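Local coordinates for extracellular solute-binding protein, family 1 (PDB 6G7N) that binds ferric iron and probably delivers it to an ABC transporter as the solute-binding component of an iron-uptake system, at residues 100-105 and 219-224. Numbering follows the deposited sequence.
Sequences KRARVI and MFFPNQ. With DAL (D-alanine), chain C.
Ile105 and Phe220 form one antiparallel hydrogen-bonded pair, in which each residue satisfies the other's backbone N-H and carbonyl. Ile105 N gives its hydrogen to Phe220 O at 3.1 Å, and Phe220 N gives its own to Ile105 O at 2.8 Å, both with N-H...O angles of 155°. No further bridge forms between the two segments; 102-105 and 219-222 run 98° apart end to end. Neighbouring acceptors turn elsewhere: Arg103 O is bonded to Tyr120 OH, and Pro222 O to Thr229 OG1.

Apolar branches pack beside the bridge. Val104 CG1, anti to its carbonyl carbon, meets Phe221 CD1 at 3.6 Å, while Val104 CG2 reaches Met219 CG at 3.8 Å in one of two deposited conformers of the methionine. Ile105 CD1 packs obliquely on Pro222 CG at 3.8 Å.

Arg103 leaves the strand away from 219-224; its NH1 forms a salt bridge with Asp177 and its NH2 a hydrogen bond with Asn142. Arg101, its chain bent at chi2 (-92°) and chi3, presents NH1 to the D-alanine O at 2.9 Å, the ligand carboxylate approaching the guanidinium edge; NH1 also forms a salt bridge with Glu270. A leucine in place of Arg101 would probably deprive the carboxylate of this hydrogen bond and Glu270 of this salt bridge, leaving Tyr11 still bonded to the ligand.

The chemistry thus divides along one strand: a largely buried, backbone-paired end joins 217-220 to the sheet, while earlier in the strand Arg101 turns its guanidinium to the ligand and Arg103 is held near the iron site by Asp177, in this periplasmic-binding-protein fold.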
loop_
_atom_site.group_PDB
_atom_site.type_symbol
_atom_site.label_atom_id
_atom_site.label_comp_id
_atom_site.label_asym_id
_atom_site.label_seq_id
_atom_site.Cartn_x
_atom_site.Cartn_y
_atom_site.Cartn_z
ATOM N N LYS A 100 4.097 -1.731 5.580
ATOM C CA LYS A 100 3.806 -0.378 5.157
ATOM C C LYS A 100 4.548 -0.046 3.872
ATOM O O LYS A 100 5.715 -0.395 3.692
ATOM C CB LYS A 100 4.279 0.599 6.301
ATOM C CG LYS A 100 4.254 2.070 6.091
ATOM C CD LYS A 100 4.687 2.694 7.411
ATOM C CE LYS A 100 6.144 2.571 7.851
ATOM N NZ LYS A 100 6.414 3.478 8.995
ATOM N N ARG A 101 3.855 0.688 3.000
ATOM C CA ARG A 101 4.413 1.223 1.754
ATOM C C ARG A 101 4.181 2.726 1.739
ATOM O O ARG A 101 3.303 3.241 2.392
ATOM C CB ARG A 101 3.821 0.530 0.521
ATOM C CG ARG A 101 2.287 0.618 0.375
ATOM C CD ARG A 101 1.506 -0.535 0.997
ATOM N NE ARG A 101 1.847 -1.849 0.485
ATOM C CZ ARG A 101 1.541 -2.303 -0.741
ATOM N NH1 ARG A 101 1.990 -3.478 -1.123
ATOM N NH2 ARG A 101 0.821 -1.580 -1.592
ATOM N N ALA A 102 4.972 3.438 0.951
ATOM C CA ALA A 102 4.797 4.895 0.765
ATOM C C ALA A 102 4.579 5.187 -0.704
ATOM O O ALA A 102 5.227 4.593 -1.562
ATOM C CB ALA A 102 6.028 5.654 1.254
ATOM N N ARG A 103 3.650 6.106 -1.006
ATOM C CA ARG A 103 3.445 6.526 -2.388
ATOM C C ARG A 103 4.244 7.812 -2.577
ATOM O O ARG A 103 3.940 8.843 -1.980
ATOM C CB ARG A 103 1.960 6.647 -2.750
ATOM C CG ARG A 103 1.714 6.700 -4.262
ATOM C CD ARG A 103 0.367 6.106 -4.652
ATOM N NE ARG A 103 0.195 5.916 -6.088
ATOM C CZ ARG A 103 0.768 4.922 -6.782
ATOM N NH1 ARG A 103 1.554 4.029 -6.202
ATOM N NH2 ARG A 103 0.542 4.819 -8.093
ATOM N N VAL A 104 5.313 7.696 -3.366
ATOM C CA VAL A 104 6.390 8.669 -3.406
ATOM C C VAL A 104 6.554 9.255 -4.789
ATOM O O VAL A 104 6.018 8.743 -5.772
ATOM C CB VAL A 104 7.704 8.040 -2.918
ATOM C CG1 VAL A 104 7.531 7.550 -1.482
ATOM C CG2 VAL A 104 8.156 6.919 -3.855
ATOM N N ILE A 105 7.369 10.330 -4.843
ATOM C CA ILE A 105 7.760 10.912 -6.132
ATOM C C ILE A 105 9.041 10.220 -6.583
ATOM O O ILE A 105 10.082 10.266 -5.903
ATOM C CB ILE A 105 7.963 12.422 -6.047
ATOM C CG1 ILE A 105 6.655 13.135 -5.689
ATOM C CG2 ILE A 105 8.477 12.962 -7.386
ATOM C CD1 ILE A 105 6.823 14.580 -5.266
ATOM N N MET A 219 14.103 8.421 -5.209
ATOM C CA MET A 219 12.849 8.398 -4.451
ATOM C C MET A 219 12.804 9.584 -3.525
ATOM O O MET A 219 13.711 9.757 -2.723
ATOM C CB MET A 219 12.810 7.125 -3.601
ATOM C CG MET A 219 11.691 7.112 -2.585
ATOM S SD MET A 219 11.494 5.490 -1.841
ATOM C CE MET A 219 11.624 4.464 -3.263
ATOM N N PHE A 220 11.723 10.368 -3.599
ATOM C CA PHE A 220 11.531 11.545 -2.762
ATOM C C PHE A 220 10.251 11.359 -1.937
ATOM O O PHE A 220 9.179 11.128 -2.494
ATOM C CB PHE A 220 11.436 12.801 -3.632
ATOM C CG PHE A 220 11.363 14.091 -2.872
ATOM C CD1 PHE A 220 12.515 14.749 -2.467
ATOM C CD2 PHE A 220 10.137 14.621 -2.511
ATOM C CE1 PHE A 220 12.446 15.945 -1.783
ATOM C CE2 PHE A 220 10.068 15.809 -1.808
ATOM C CZ PHE A 220 11.217 16.464 -1.439
ATOM N N PHE A 221 10.381 11.510 -0.619
ATOM C CA PHE A 221 9.261 11.370 0.317
ATOM C C PHE A 221 8.613 12.743 0.492
ATOM O O PHE A 221 9.219 13.626 1.086
ATOM C CB PHE A 221 9.784 10.844 1.663
ATOM C CG PHE A 221 10.445 9.489 1.552
ATOM C CD1 PHE A 221 9.708 8.353 1.300
ATOM C CD2 PHE A 221 11.814 9.352 1.688
ATOM C CE1 PHE A 221 10.268 7.097 1.187
ATOM C CE2 PHE A 221 12.405 8.095 1.567
ATOM C CZ PHE A 221 11.634 6.967 1.322
ATOM N N PRO A 222 7.371 12.961 -0.013
ATOM C CA PRO A 222 6.869 14.312 -0.031
ATOM C C PRO A 222 6.306 14.780 1.312
ATOM O O PRO A 222 6.009 13.988 2.220
ATOM C CB PRO A 222 5.753 14.255 -1.095
ATOM C CG PRO A 222 6.051 13.037 -1.907
ATOM C CD PRO A 222 6.568 12.086 -0.876
ATOM N N ASN A 223 6.162 16.102 1.400
ATOM C CA ASN A 223 5.480 16.780 2.506
ATOM C C ASN A 223 6.215 16.620 3.854
ATOM O O ASN A 223 5.605 16.731 4.924
ATOM C CB ASN A 223 3.984 16.412 2.640
ATOM C CG ASN A 223 3.151 16.800 1.417
ATOM O OD1 ASN A 223 3.440 16.390 0.300
ATOM N ND2 ASN A 223 2.092 17.616 1.628
ATOM N N GLN A 224 7.544 16.509 3.799
ATOM C CA GLN A 224 8.341 16.371 5.016
ATOM C C GLN A 224 8.330 17.570 5.923
ATOM O O GLN A 224 8.548 17.412 7.120
ATOM C CB GLN A 224 9.789 16.023 4.659
ATOM C CG GLN A 224 9.903 14.651 4.018
ATOM C CD GLN A 224 9.466 13.563 4.963
ATOM O OE1 GLN A 224 10.149 13.300 5.987
ATOM N NE2 GLN A 224 8.303 12.943 4.696
HETATM N N DAL C . 0.917 -5.270 -6.167
HETATM C CA DAL C . 1.416 -6.396 -5.309
HETATM C CB DAL C . 0.389 -7.516 -5.250
HETATM C C DAL C . 1.828 -5.957 -3.942
HETATM O O DAL C . 1.845 -4.726 -3.741
HETATM O OXT DAL C . 2.127 -6.845 -3.097
#